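Alpha-L-arabinosidase (Xanthomonas axonopodis pv. citri, PDB 6D25) probably cleaves terminal alpha-L-arabinofuranosyl side groups from arabinoxylans, including those on doubly substituted xylose units, as a family GH51 glycoside hydrolase. Local coordinates at residues A[77-80]-A[81-84]; A[141-145]-A[146-150]; A[350-353]-A[354-358]; A[395-398]-A[399-403]. All blocks are in the same frame, centred on the assembly; numbering follows the deposited sequence.

Contact 1: residues A[77-80]-A[81-84]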
ATOM      1  N   GLY A  77      14.783 -16.536  31.614  1.00 23.27           N
ATOM      2  CA  GLY A  77      15.282 -15.272  31.065  1.00 21.99           C
ATOM      3  C   GLY A  77      14.494 -14.050  31.520  1.00 20.81           C
ATOM      4  O   GLY A  77      14.940 -12.926  31.270  1.00 19.78           O
ATOM      5  N   TYR A  78      13.356 -14.241  32.190  1.00 19.74           N
ATOM      6  CA  TYR A  78      12.581 -13.127  32.744  1.00 19.89           C
ATOM      7  C   TYR A  78      13.028 -12.869  34.185  1.00 19.42           C
ATOM      8  O   TYR A  78      13.007 -13.768  34.996  1.00 20.25           O
ATOM      9  CB  TYR A  78      11.086 -13.426  32.754  1.00 19.08           C
ATOM     10  CG  TYR A  78      10.540 -14.045  31.504  1.00 18.68           C
ATOM     11  CD1 TYR A  78      10.546 -13.345  30.321  1.00 17.70           C
ATOM     12  CD2 TYR A  78       9.998 -15.318  31.510  1.00 19.60           C
ATOM     13  CE1 TYR A  78      10.079 -13.926  29.155  1.00 17.90           C
ATOM     14  CE2 TYR A  78       9.493 -15.906  30.359  1.00 19.66           C
ATOM     15  CZ  TYR A  78       9.568 -15.208  29.168  1.00 18.14           C
ATOM     16  OH  TYR A  78       9.099 -15.758  28.024  1.00 18.85           O
ATOM     17  N   ARG A  79      13.405 -11.637  34.497  1.00 19.28           N
ATOM     18  CA  ARG A  79      13.899 -11.356  35.847  1.00 19.39           C
ATOM     19  C   ARG A  79      12.753 -11.568  36.858  1.00 19.38           C
ATOM     20  O   ARG A  79      11.604 -11.118  36.679  1.00 19.29           O
ATOM     21  CB  ARG A  79      14.546  -9.972  35.923  1.00 19.70           C
ATOM     22  CG  ARG A  79      13.642  -8.800  35.599  1.00 19.44           C
ATOM     23  CD  ARG A  79      14.489  -7.517  35.550  1.00 19.28           C
ATOM     24  NE  ARG A  79      15.019  -7.196  36.859  1.00 18.94           N
ATOM     25  CZ  ARG A  79      16.059  -6.413  37.076  1.00 19.10           C
ATOM     26  NH1 ARG A  79      16.332  -6.051  38.306  1.00 18.45           N
ATOM     27  NH2 ARG A  79      16.838  -6.014  36.051  1.00 18.46           N
ATOM     28  N   ASN A  80      13.100 -12.272  37.932  1.00 20.26           N
ATOM     29  CA  ASN A  80      12.111 -12.771  38.910  1.00 20.44           C
ATOM     30  C   ASN A  80      11.402 -11.622  39.662  1.00 20.27           C
ATOM     31  O   ASN A  80      10.216 -11.709  39.991  1.00 20.90           O
ATOM     32  CB  ASN A  80      12.802 -13.674  39.925  1.00 21.73           C
ATOM     33  CG  ASN A  80      13.170 -15.032  39.360  1.00 22.22           C
ATOM     34  OD1 ASN A  80      12.685 -15.420  38.297  1.00 22.36           O
ATOM     35  ND2 ASN A  80      14.017 -15.755  40.069  1.00 24.14           N
ATOM     36  N   ASP A  81      12.163 -10.593  40.013  1.00 19.80           N
ATOM     37  CA  ASP A  81      11.657  -9.489  40.841  1.00 19.60           C
ATOM     38  C   ASP A  81      10.506  -8.787  40.103  1.00 19.14           C
ATOM     39  O   ASP A  81       9.455  -8.492  40.716  1.00 18.51           O
ATOM     40  CB  ASP A  81      12.775  -8.539  41.283  1.00 19.67           C
ATOM     41  CG  ASP A  81      13.710  -7.991  40.189  1.00 19.66           C
ATOM     42  OD1 ASP A  81      13.483  -8.263  38.999  1.00 18.40           O
ATOM     43  OD2 ASP A  81      14.742  -7.347  40.563  1.00 20.64           O
ATOM     44  N   VAL A  82      10.672  -8.553  38.805  1.00 18.35           N
ATOM     45  CA  VAL A  82       9.664  -7.859  38.012  1.00 17.86           C
ATOM     46  C   VAL A  82       8.433  -8.751  37.843  1.00 17.38           C
ATOM     47  O   VAL A  82       7.302  -8.280  37.910  1.00 17.88           O
ATOM     48  CB  VAL A  82      10.252  -7.409  36.660  1.00 17.36           C
ATOM     49  CG1 VAL A  82       9.166  -6.983  35.685  1.00 17.56           C
ATOM     50  CG2 VAL A  82      11.256  -6.294  36.848  1.00 18.47           C
ATOM     51  N   VAL A  83       8.649 -10.038  37.584  1.00 17.33           N
ATOM     52  CA  VAL A  83       7.553 -10.975  37.447  1.00 17.40           C
ATOM     53  C   VAL A  83       6.677 -10.934  38.710  1.00 17.62           C
ATOM     54  O   VAL A  83       5.445 -10.823  38.611  1.00 17.80           O
ATOM     55  CB  VAL A  83       8.051 -12.409  37.146  1.00 17.95           C
ATOM     56  CG1 VAL A  83       6.951 -13.444  37.299  1.00 18.37           C
ATOM     57  CG2 VAL A  83       8.653 -12.474  35.758  1.00 18.48           C
ATOM     58  N   ALA A  84       7.308 -11.020  39.887  1.00 17.96           N
ATOM     59  CA  ALA A  84       6.549 -11.076  41.117  1.00 18.13           C
ATOM     60  C   ALA A  84       5.768  -9.763  41.317  1.00 18.37           C
ATOM     61  O   ALA A  84       4.583  -9.755  41.730  1.00 18.98           O
ATOM     62  CB  ALA A  84       7.477 -11.384  42.255  1.00 18.71           C
TER

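Contact 2: residues A[141-145]-A[146-150]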
ATOM      1  N   ASP A 141       5.071 -16.187  26.058  1.00 16.93           N
ATOM      2  CA  ASP A 141       5.275 -17.046  27.223  1.00 17.62           C
ATOM      3  C   ASP A 141       5.377 -16.182  28.491  1.00 17.42           C
ATOM      4  O   ASP A 141       4.986 -16.631  29.569  1.00 17.16           O
ATOM      5  CB  ASP A 141       6.494 -17.953  27.045  1.00 18.93           C
ATOM      6  CG  ASP A 141       6.308 -19.052  26.009  1.00 20.51           C
ATOM      7  OD1 ASP A 141       5.135 -19.381  25.673  1.00 19.65           O
ATOM      8  OD2 ASP A 141       7.345 -19.547  25.527  1.00 21.54           O
ATOM      9  N   PHE A 142       5.856 -14.974  28.383  1.00 16.99           N
ATOM     10  CA  PHE A 142       5.851 -14.023  29.529  1.00 17.14           C
ATOM     11  C   PHE A 142       4.403 -13.704  29.935  1.00 16.99           C
ATOM     12  O   PHE A 142       4.102 -13.714  31.154  1.00 16.78           O
ATOM     13  CB  PHE A 142       6.605 -12.746  29.162  1.00 17.53           C
ATOM     14  CG  PHE A 142       6.659 -11.679  30.225  1.00 17.42           C
ATOM     15  CD1 PHE A 142       7.428 -11.870  31.352  1.00 17.66           C
ATOM     16  CD2 PHE A 142       5.980 -10.479  30.072  1.00 17.60           C
ATOM     17  CE1 PHE A 142       7.541 -10.879  32.310  1.00 17.71           C
ATOM     18  CE2 PHE A 142       6.124  -9.468  31.026  1.00 17.82           C
ATOM     19  CZ  PHE A 142       6.873  -9.687  32.149  1.00 17.11           C
ATOM     20  N   THR A 143       3.523 -13.466  28.967  1.00 16.72           N
ATOM     21  CA  THR A 143       2.119 -13.202  29.321  1.00 17.52           C
ATOM     22  C   THR A 143       1.531 -14.401  30.068  1.00 18.07           C
ATOM     23  O   THR A 143       0.804 -14.194  31.052  1.00 17.92           O
ATOM     24  CB  THR A 143       1.232 -12.803  28.130  1.00 17.17           C
ATOM     25  OG1 THR A 143       1.099 -13.895  27.211  1.00 17.28           O
ATOM     26  CG2 THR A 143       1.774 -11.564  27.432  1.00 17.77           C
ATOM     27  N   GLU A 144       1.856 -15.628  29.655  1.00 18.90           N
ATOM     28  CA  GLU A 144       1.319 -16.799  30.341  1.00 19.62           C
ATOM     29  C   GLU A 144       1.906 -16.909  31.750  1.00 19.71           C
ATOM     30  O   GLU A 144       1.174 -17.264  32.666  1.00 18.63           O
ATOM     31  CB  GLU A 144       1.546 -18.082  29.544  1.00 19.96           C
ATOM     32  CG  GLU A 144       0.659 -18.129  28.320  1.00 20.67           C
ATOM     33  CD  GLU A 144       0.430 -19.478  27.702  1.00 21.86           C
ATOM     34  OE1 GLU A 144       1.151 -20.458  28.110  1.00 22.31           O
ATOM     35  OE2 GLU A 144      -0.423 -19.558  26.784  1.00 22.49           O
ATOM     36  N   LEU A 145       3.192 -16.582  31.923  1.00 19.95           N
ATOM     37  CA  LEU A 145       3.797 -16.645  33.245  1.00 20.82           C
ATOM     38  C   LEU A 145       3.091 -15.663  34.191  1.00 20.64           C
ATOM     39  O   LEU A 145       2.919 -15.962  35.348  1.00 19.70           O
ATOM     40  CB  LEU A 145       5.293 -16.318  33.137  1.00 22.39           C
ATOM     41  CG  LEU A 145       6.116 -16.464  34.424  1.00 22.89           C
ATOM     42  CD1 LEU A 145       6.134 -17.901  34.932  1.00 24.24           C
ATOM     43  CD2 LEU A 145       7.545 -16.020  34.197  1.00 23.38           C
ATOM     44  N   LEU A 146       2.718 -14.475  33.698  1.00 20.07           N
ATOM     45  CA  LEU A 146       2.022 -13.486  34.519  1.00 21.24           C
ATOM     46  C   LEU A 146       0.544 -13.830  34.685  1.00 21.41           C
ATOM     47  O   LEU A 146      -0.089 -13.204  35.514  1.00 22.19           O
ATOM     48  CB  LEU A 146       2.078 -12.094  33.890  1.00 21.44           C
ATOM     49  CG  LEU A 146       3.456 -11.411  33.820  1.00 22.82           C
ATOM     50  CD1 LEU A 146       3.329  -9.977  33.357  1.00 23.68           C
ATOM     51  CD2 LEU A 146       4.204 -11.435  35.103  1.00 23.60           C
ATOM     52  N   GLY A 147      -0.023 -14.690  33.842  1.00 21.57           N
ATOM     53  CA  GLY A 147      -1.471 -14.903  33.801  1.00 21.55           C
ATOM     54  C   GLY A 147      -2.193 -13.705  33.194  1.00 21.78           C
ATOM     55  O   GLY A 147      -3.355 -13.462  33.538  1.00 23.32           O
ATOM     56  N   THR A 148      -1.552 -12.971  32.281  1.00 19.63           N
ATOM     57  CA  THR A 148      -2.132 -11.750  31.659  1.00 18.98           C
ATOM     58  C   THR A 148      -2.476 -12.010  30.184  1.00 18.34           C
ATOM     59  O   THR A 148      -2.080 -13.046  29.601  1.00 17.26           O
ATOM     60  CB  THR A 148      -1.177 -10.556  31.821  1.00 20.04           C
ATOM     61  OG1 THR A 148      -1.943  -9.364  31.634  1.00 21.75           O
ATOM     62  CG2 THR A 148      -0.024 -10.567  30.829  1.00 20.24           C
ATOM     63  N   GLN A 149      -3.229 -11.090  29.596  1.00 17.23           N
ATOM     64  CA  GLN A 149      -3.619 -11.190  28.188  1.00 17.63           C
ATOM     65  C   GLN A 149      -2.608 -10.452  27.306  1.00 16.91           C
ATOM     66  O   GLN A 149      -2.088  -9.400  27.685  1.00 17.24           O
ATOM     67  CB  GLN A 149      -5.032 -10.644  27.987  1.00 17.88           C
ATOM     68  CG  GLN A 149      -6.118 -11.536  28.592  1.00 18.89           C
ATOM     69  CD  GLN A 149      -7.493 -10.961  28.310  1.00 20.13           C
ATOM     70  OE1 GLN A 149      -7.730  -9.759  28.444  1.00 21.32           O
ATOM     71  NE2 GLN A 149      -8.393 -11.789  27.816  1.00 20.69           N
ATOM     72  N   ALA A 150      -2.383 -10.971  26.101  1.00 16.24           N
ATOM     73  CA  ALA A 150      -1.530 -10.338  25.105  1.00 15.99           C
ATOM     74  C   ALA A 150      -2.375  -9.363  24.274  1.00 15.57           C
ATOM     75  O   ALA A 150      -3.438  -9.737  23.750  1.00 15.83           O
ATOM     76  CB  ALA A 150      -0.944 -11.400  24.201  1.00 16.30           C
TER
HETATM   77  O   HOH W   1      -1.248 -15.263  27.160  1.00 17.38           O

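Contact 3: residues A[350-353]-A[354-358]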
ATOM      1  N   LEU A 350      -0.693  10.927  41.718  1.00 15.68           N
ATOM      2  CA  LEU A 350      -1.975  11.632  41.556  1.00 16.40           C
ATOM      3  C   LEU A 350      -2.450  11.600  40.099  1.00 16.35           C
ATOM      4  O   LEU A 350      -3.668  11.520  39.851  1.00 16.83           O
ATOM      5  CB  LEU A 350      -1.868  13.067  42.095  1.00 17.25           C
ATOM      6  CG  LEU A 350      -2.230  13.195  43.576  1.00 17.98           C
ATOM      7  CD1 LEU A 350      -1.110  12.704  44.484  1.00 18.39           C
ATOM      8  CD2 LEU A 350      -2.596  14.594  43.948  1.00 18.94           C
ATOM      9  N   VAL A 351      -1.520  11.720  39.139  1.00 15.84           N
ATOM     10  CA  VAL A 351      -1.897  11.604  37.751  1.00 15.96           C
ATOM     11  C   VAL A 351      -2.628  10.275  37.532  1.00 15.67           C
ATOM     12  O   VAL A 351      -3.701  10.239  36.909  1.00 15.85           O
ATOM     13  CB  VAL A 351      -0.701  11.764  36.791  1.00 15.77           C
ATOM     14  CG1 VAL A 351      -1.002  11.246  35.405  1.00 15.36           C
ATOM     15  CG2 VAL A 351      -0.257  13.218  36.732  1.00 16.51           C
ATOM     16  N   ALA A 352      -2.071   9.184  38.045  1.00 15.49           N
ATOM     17  CA  ALA A 352      -2.715   7.875  37.857  1.00 15.42           C
ATOM     18  C   ALA A 352      -4.087   7.827  38.534  1.00 15.76           C
ATOM     19  O   ALA A 352      -5.045   7.343  37.921  1.00 15.60           O
ATOM     20  CB  ALA A 352      -1.798   6.781  38.351  1.00 15.54           C
ATOM     21  N   SER A 353      -4.222   8.310  39.783  1.00 15.94           N
ATOM     22  CA  SER A 353      -5.515   8.199  40.473  1.00 16.31           C
ATOM     23  C   SER A 353      -6.572   9.029  39.742  1.00 15.84           C
ATOM     24  O   SER A 353      -7.718   8.556  39.581  1.00 15.84           O
ATOM     25  CB  SER A 353      -5.462   8.555  41.952  1.00 16.86           C
ATOM     26  OG  SER A 353      -5.125   9.915  42.111  1.00 19.30           O
ATOM     27  N   LEU A 354      -6.199  10.177  39.237  1.00 15.29           N
ATOM     28  CA  LEU A 354      -7.192  11.027  38.551  1.00 15.94           C
ATOM     29  C   LEU A 354      -7.665  10.371  37.246  1.00 16.06           C
ATOM     30  O   LEU A 354      -8.850  10.429  36.905  1.00 16.96           O
ATOM     31  CB  LEU A 354      -6.606  12.410  38.299  1.00 16.43           C
ATOM     32  CG  LEU A 354      -6.243  13.217  39.538  1.00 17.04           C
ATOM     33  CD1 LEU A 354      -5.513  14.481  39.137  1.00 17.80           C
ATOM     34  CD2 LEU A 354      -7.473  13.550  40.335  1.00 17.96           C
ATOM     35  N   ASN A 355      -6.755   9.740  36.523  1.00 15.90           N
ATOM     36  CA  ASN A 355      -7.097   9.062  35.293  1.00 16.17           C
ATOM     37  C   ASN A 355      -7.993   7.847  35.556  1.00 16.25           C
ATOM     38  O   ASN A 355      -9.002   7.662  34.849  1.00 16.34           O
ATOM     39  CB  ASN A 355      -5.870   8.713  34.469  1.00 16.05           C
ATOM     40  CG  ASN A 355      -5.404   9.893  33.654  1.00 17.13           C
ATOM     41  OD1 ASN A 355      -5.877  10.097  32.527  1.00 17.86           O
ATOM     42  ND2 ASN A 355      -4.468  10.684  34.204  1.00 17.93           N
ATOM     43  N   PHE A 356      -7.667   7.043  36.561  1.00 16.11           N
ATOM     44  CA  PHE A 356      -8.556   5.918  36.930  1.00 16.58           C
ATOM     45  C   PHE A 356      -9.967   6.404  37.310  1.00 16.90           C
ATOM     46  O   PHE A 356     -10.953   5.798  36.891  1.00 16.36           O
ATOM     47  CB  PHE A 356      -7.966   5.107  38.068  1.00 16.49           C
ATOM     48  CG  PHE A 356      -6.661   4.423  37.742  1.00 16.71           C
ATOM     49  CD1 PHE A 356      -6.384   3.960  36.460  1.00 17.22           C
ATOM     50  CD2 PHE A 356      -5.757   4.139  38.748  1.00 17.14           C
ATOM     51  CE1 PHE A 356      -5.228   3.237  36.190  1.00 16.80           C
ATOM     52  CE2 PHE A 356      -4.605   3.416  38.466  1.00 16.87           C
ATOM     53  CZ  PHE A 356      -4.333   3.003  37.191  1.00 16.74           C
ATOM     54  N   ASP A 357     -10.041   7.503  38.050  1.00 17.45           N
ATOM     55  CA  ASP A 357     -11.343   8.083  38.394  1.00 18.78           C
ATOM     56  C   ASP A 357     -12.103   8.390  37.099  1.00 18.89           C
ATOM     57  O   ASP A 357     -13.270   8.004  36.933  1.00 20.04           O
ATOM     58  CB  ASP A 357     -11.196   9.343  39.244  1.00 19.66           C
ATOM     59  CG  ASP A 357     -10.650   9.160  40.662  1.00 20.28           C
ATOM     60  OD1 ASP A 357     -10.588   7.978  41.159  1.00 20.08           O
ATOM     61  OD2 ASP A 357     -10.264  10.233  41.289  1.00 22.63           O
ATOM     62  N   ILE A 358     -11.414   9.062  36.166  1.00 18.81           N
ATOM     63  CA  ILE A 358     -12.060   9.512  34.935  1.00 18.18           C
ATOM     64  C   ILE A 358     -12.503   8.312  34.084  1.00 17.90           C
ATOM     65  O   ILE A 358     -13.631   8.250  33.578  1.00 18.21           O
ATOM     66  CB  ILE A 358     -11.136  10.472  34.185  1.00 18.43           C
ATOM     67  CG1 ILE A 358     -11.035  11.827  34.890  1.00 18.37           C
ATOM     68  CG2 ILE A 358     -11.555  10.629  32.712  1.00 18.76           C
ATOM     69  CD1 ILE A 358      -9.840  12.646  34.409  1.00 18.42           C
TER

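Contact 4: residues A[395-398]-A[399-403]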
ATOM      1  N   TYR A 395       3.022   2.616  40.521  1.00 14.45           N
ATOM      2  CA  TYR A 395       2.765   1.204  40.825  1.00 14.55           C
ATOM      3  C   TYR A 395       1.784   1.069  41.980  1.00 14.90           C
ATOM      4  O   TYR A 395       0.841   0.257  41.926  1.00 14.48           O
ATOM      5  CB  TYR A 395       4.065   0.483  41.173  1.00 14.70           C
ATOM      6  CG  TYR A 395       3.918  -0.950  41.608  1.00 15.05           C
ATOM      7  CD1 TYR A 395       3.682  -1.307  42.922  1.00 15.57           C
ATOM      8  CD2 TYR A 395       4.023  -1.980  40.686  1.00 15.38           C
ATOM      9  CE1 TYR A 395       3.535  -2.629  43.312  1.00 16.22           C
ATOM     10  CE2 TYR A 395       3.911  -3.309  41.064  1.00 15.55           C
ATOM     11  CZ  TYR A 395       3.677  -3.643  42.386  1.00 16.36           C
ATOM     12  OH  TYR A 395       3.570  -4.971  42.730  1.00 16.75           O
ATOM     13  N   HIS A 396       2.038   1.835  43.039  1.00 15.09           N
ATOM     14  CA  HIS A 396       1.223   1.747  44.249  1.00 15.40           C
ATOM     15  C   HIS A 396      -0.204   2.204  43.957  1.00 15.30           C
ATOM     16  O   HIS A 396      -1.135   1.699  44.592  1.00 15.26           O
ATOM     17  CB  HIS A 396       1.846   2.554  45.380  1.00 16.05           C
ATOM     18  CG  HIS A 396       3.165   2.010  45.809  1.00 16.64           C
ATOM     19  ND1 HIS A 396       3.352   0.672  46.138  1.00 17.60           N
ATOM     20  CD2 HIS A 396       4.375   2.602  45.962  1.00 17.00           C
ATOM     21  CE1 HIS A 396       4.598   0.487  46.530  1.00 17.39           C
ATOM     22  NE2 HIS A 396       5.253   1.641  46.368  1.00 17.19           N
ATOM     23  N   VAL A 397      -0.406   3.115  43.013  1.00 14.76           N
ATOM     24  CA  VAL A 397      -1.782   3.500  42.674  1.00 14.56           C
ATOM     25  C   VAL A 397      -2.489   2.353  41.919  1.00 14.96           C
ATOM     26  O   VAL A 397      -3.669   2.050  42.204  1.00 15.20           O
ATOM     27  CB  VAL A 397      -1.833   4.814  41.890  1.00 14.44           C
ATOM     28  CG1 VAL A 397      -3.286   5.216  41.636  1.00 14.70           C
ATOM     29  CG2 VAL A 397      -1.116   5.936  42.620  1.00 14.62           C
ATOM     30  N   PHE A 398      -1.798   1.687  41.008  1.00 14.77           N
ATOM     31  CA  PHE A 398      -2.359   0.463  40.376  1.00 15.56           C
ATOM     32  C   PHE A 398      -2.737  -0.560  41.454  1.00 16.15           C
ATOM     33  O   PHE A 398      -3.825  -1.158  41.367  1.00 15.42           O
ATOM     34  CB  PHE A 398      -1.387  -0.141  39.357  1.00 15.60           C
ATOM     35  CG  PHE A 398      -1.418   0.545  38.011  1.00 15.86           C
ATOM     36  CD1 PHE A 398      -0.905   1.814  37.833  1.00 15.90           C
ATOM     37  CD2 PHE A 398      -2.003  -0.083  36.914  1.00 15.61           C
ATOM     38  CE1 PHE A 398      -0.956   2.433  36.596  1.00 16.53           C
ATOM     39  CE2 PHE A 398      -2.055   0.536  35.679  1.00 15.43           C
ATOM     40  CZ  PHE A 398      -1.537   1.779  35.516  1.00 15.96           C
ATOM     41  N   ALA A 399      -1.865  -0.737  42.460  1.00 16.28           N
ATOM     42  CA  ALA A 399      -2.150  -1.654  43.570  1.00 17.54           C
ATOM     43  C   ALA A 399      -3.401  -1.191  44.342  1.00 17.86           C
ATOM     44  O   ALA A 399      -4.283  -1.982  44.598  1.00 17.60           O
ATOM     45  CB  ALA A 399      -0.967  -1.766  44.506  1.00 18.18           C
ATOM     46  N   LEU A 400      -3.491   0.090  44.685  1.00 18.21           N
ATOM     47  CA  LEU A 400      -4.631   0.597  45.488  1.00 18.62           C
ATOM     48  C   LEU A 400      -5.945   0.398  44.731  1.00 17.49           C
ATOM     49  O   LEU A 400      -6.953   0.162  45.359  1.00 16.78           O
ATOM     50  CB  LEU A 400      -4.475   2.087  45.812  1.00 20.38           C
ATOM     51  CG  LEU A 400      -3.464   2.404  46.931  1.00 22.99           C
ATOM     52  CD1 LEU A 400      -3.312   3.915  47.125  1.00 25.70           C
ATOM     53  CD2 LEU A 400      -3.785   1.724  48.253  1.00 23.94           C
ATOM     54  N   TYR A 401      -5.926   0.563  43.410  1.00 15.81           N
ATOM     55  CA  TYR A 401      -7.137   0.495  42.621  1.00 16.23           C
ATOM     56  C   TYR A 401      -7.426  -0.930  42.131  1.00 16.80           C
ATOM     57  O   TYR A 401      -8.338  -1.122  41.332  1.00 17.07           O
ATOM     58  CB  TYR A 401      -7.084   1.461  41.433  1.00 15.61           C
ATOM     59  CG  TYR A 401      -7.446   2.884  41.742  1.00 15.00           C
ATOM     60  CD1 TYR A 401      -6.572   3.743  42.395  1.00 14.88           C
ATOM     61  CD2 TYR A 401      -8.642   3.420  41.314  1.00 15.29           C
ATOM     62  CE1 TYR A 401      -6.888   5.068  42.657  1.00 14.86           C
ATOM     63  CE2 TYR A 401      -8.982   4.739  41.561  1.00 15.00           C
ATOM     64  CZ  TYR A 401      -8.094   5.578  42.210  1.00 15.44           C
ATOM     65  OH  TYR A 401      -8.438   6.904  42.392  1.00 15.54           O
ATOM     66  N   LYS A 402      -6.699  -1.932  42.580  1.00 17.77           N
ATOM     67  CA  LYS A 402      -7.000  -3.324  42.186  1.00 20.81           C
ATOM     68  C   LYS A 402      -8.479  -3.714  42.374  1.00 19.63           C
ATOM     69  O   LYS A 402      -9.007  -4.436  41.552  1.00 18.62           O
ATOM     70  CB  LYS A 402      -6.199  -4.329  43.002  1.00 24.89           C
ATOM     71  CG  LYS A 402      -5.087  -4.980  42.248  1.00 31.12           C
ATOM     72  CD  LYS A 402      -4.249  -5.900  43.129  1.00 35.72           C
ATOM     73  CE  LYS A 402      -4.848  -7.273  43.216  1.00 39.71           C
ATOM     74  NZ  LYS A 402      -3.819  -8.220  43.686  1.00 45.18           N
ATOM     75  N   PRO A 403      -9.137  -3.279  43.467  1.00 19.04           N
ATOM     76  CA  PRO A 403     -10.545  -3.625  43.616  1.00 19.19           C
ATOM     77  C   PRO A 403     -11.464  -3.079  42.501  1.00 18.97           C
ATOM     78  O   PRO A 403     -12.570  -3.579  42.345  1.00 18.86           O
ATOM     79  CB  PRO A 403     -10.936  -3.002  44.962  1.00 20.41           C
ATOM     80  CG  PRO A 403      -9.618  -2.901  45.733  1.00 20.48           C
ATOM     81  CD  PRO A 403      -8.617  -2.595  44.651  1.00 19.72           C
TER

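Contact 1: residues A[77-80]-A[81-84]
Both charged side chains of this turn, Arg-79 and Asp-81, set CG between the backbone N and the carbonyl carbon (chi1 61° and 51°), which brings the two groups together just where strand 78-79 gives way to helix 80-88. The arginine chain then bends at chi3, turning its guanidinium side-on to the carboxylate. Arg-79 NE donates to Asp-81 OD1 at 2.8 Å, and Arg-79 NH1 to Asp-81 OD2 at 3.0 Å. Each oxygen offers its syn lone pair, and the two planes lie only 4° apart, so this coplanar, bidentate, side-on salt bridge fixes the rotation of both groups. The other terminal nitrogen, NH2, serves the carbonyls of Gly-62 and Gly-386.

Arg-79 occupies the N-cap position of the helix, in the eight-stranded beta/alpha barrel expected of GH51. Arg-79 O takes the first-turn bond from Val-83 N (3.3 Å), and the next one runs from Ala-84 N to Asn-80 O (3.0 Å). Asp-81 suits the first turn, where a negative charge probably interacts well with the helix dipole; its OD1 also accepts a weak bond from Val-82 N. The aliphatic part of Arg-79 is used too: CG and CD pack against Val-82 CG2, with CG at 3.7 Å. One residue further on, Val-83 CG2 lies 4.0 Å from Tyr-78 CB, while the tyrosine hydroxyl extends away to bond with Glu-138 O on helix 136-146.

Contact 2: residues A[141-145]-A[146-150]
Leu-146 lies over one face of the Phe-142 ring, one turn along the last part of helix 136-146, which a Schellman motif brings to a close before strand 149-154 of the parallel barrel sheet. Leu-146 CG makes a CH-pi contact 4.3 Å from the Phe-142 ring centroid, 14° off the normal, and Leu-146 CD1 touches Phe-142 CE2 at 3.7 Å. The phenylalanine ring is in place because CG stands anti to the backbone N (chi1 179°); flat and apolar, it also packs on Val-83 and Leu-86 of helix 80-88 and on Ile-94.

Behind these side chains the backbone sets the turn. Leu-146 N still bonds to Phe-142 O, but Thr-148 N reaches back to Thr-143 O at 2.9 Å, across Gly-147, whose positive phi of 72° is easy for a residue without a side chain. Gly-147 N bonds to Glu-144 O from above the carbonyl plane. Both threonines offer carbon for packing and a hydroxyl for bonding: Thr-143 OG1 bonds back to Met-140 O within the helix, whereas Thr-148 OG1 bonds to Val-91 O, outside it. A water donates to Thr-143 OG1 at 2.7 Å and, weakly, to Thr-148 O. Thr-148 CG2 rests against Thr-143 CB at 3.7 Å.

Contact 3: residues A[350-353]-A[354-358]
Asn-355 closes back over the helical turn that begins at Val-351, and its side chain can be followed outward atom by atom. Asn-355 CB sits 3.6 Å from Val-351 O, the atom that the amide will reach. With CG anti to the carbonyl carbon (chi1 -82°), the chain leans back toward the preceding turn, side by side with Val-351 and pointing the same way. Asn-355 CG passes 3.7 Å from Val-351 O. At the tip, Asn-355 ND2 donates to Val-351 O at 2.8 Å along a nearly straight line, 171° at the hydrogen, and also touches the methyl CG1 of the valine. The same nitrogen bonds to Thr-295 OG1 on helix 285-312, so an amide, with two N-H groups to give, suits this buried place.

Helix 346-361 is a barrel helix of the GH51 fold, packed between helices 285-312 and 393-400, and its regular backbone bonds continue through this turn. Asn-355 N also donates to Val-351 O, at 3.1 Å, and it reaches the oxygen from the opposite face of the carbonyl plane to ND2. One residue on, Ala-352 O lies over one face of the Phe-356 ring, 3.2 Å from the ring plane and offset toward the rim; the methyl Ala-352 CB makes a light apolar contact with Phe-356 CE2 at 4.4 Å. Asp-357, whose carboxylate is hydrogen-bonded to Ser-432 and His-430, has its CG 3.2 Å from Ser-353 O.

Two donors on one carbonyl oxygen probably polarise the Val-351 peptide, and the bonds of ND2 to Val-351 O and Thr-295 OG1 fix the rotation of the amide in a turn whose touching residues are all buried.

Contact 4: residues A[395-398]-A[399-403]
Ala-399, Val-397 and Phe-398 have the most surface buried in this turn. Ala-399 N bonds to Tyr-395 O at 2.9 Å, and the small Ala-399 CB sits 3.5 Å from His-396 O, a fit suited to a methyl group. Val-397 touches the ring of Tyr-401 one turn further on: Val-397 CG1 meets Tyr-401 CD1 and CE1, both at 3.7 Å, the two side chains lying side by side and pointing the same way. CG1 gets there by standing anti to the backbone N (chi1 -177°). The carbonyl of the same valine serves twice: Val-397 O takes the backbone bond of Tyr-401 N at 3.0 Å, and it lies near the plane of the tyrosine ring, at its edge, 3.4 Å from Tyr-401 CD1. Phe-398 extends away from the turn, its ring meeting Phe-356 edge-to-face.

Helix 393-400 follows the last strand of the parallel barrel, 366-371, and packs on barrel helix 346-361 and on strand 468-473 of the mixed sheet. Tyr-401 is the first residue to depart from helical angles, before a short 3-10 turn. Leu-400 keeps the helical pattern with its N on His-396 O and packs on Leu-473 and Gln-471.

A tyrosine suits the exit of the helix because its ring packs on valine while its hydroxyl reaches Asp-357, so one side chain joins apolar packing here to a buried polar bond with helix 346-361.

In the fold
Along the chain the four contacts come in series, and in space they form two pairs. Contacts 1 and 2, with centres about 12 Å apart, touch through helices 80-88 and 136-146, which precede the adjacent barrel strands 93-96 and 149-154. Contacts 3 and 4, with centres about 11 Å apart, bring helices 346-361 and 393-400 together, and both lie in the range of the C-terminal family domain. Between the pairs, contacts 1 and 4 come within about 5 Å at their nearest atoms, without touching, whereas contacts 2 and 3 stay about 26 Å apart by centres. Helix 393-400 also meets the mixed sheet, so contact 4 lies where barrel and beta-sandwich adjoin.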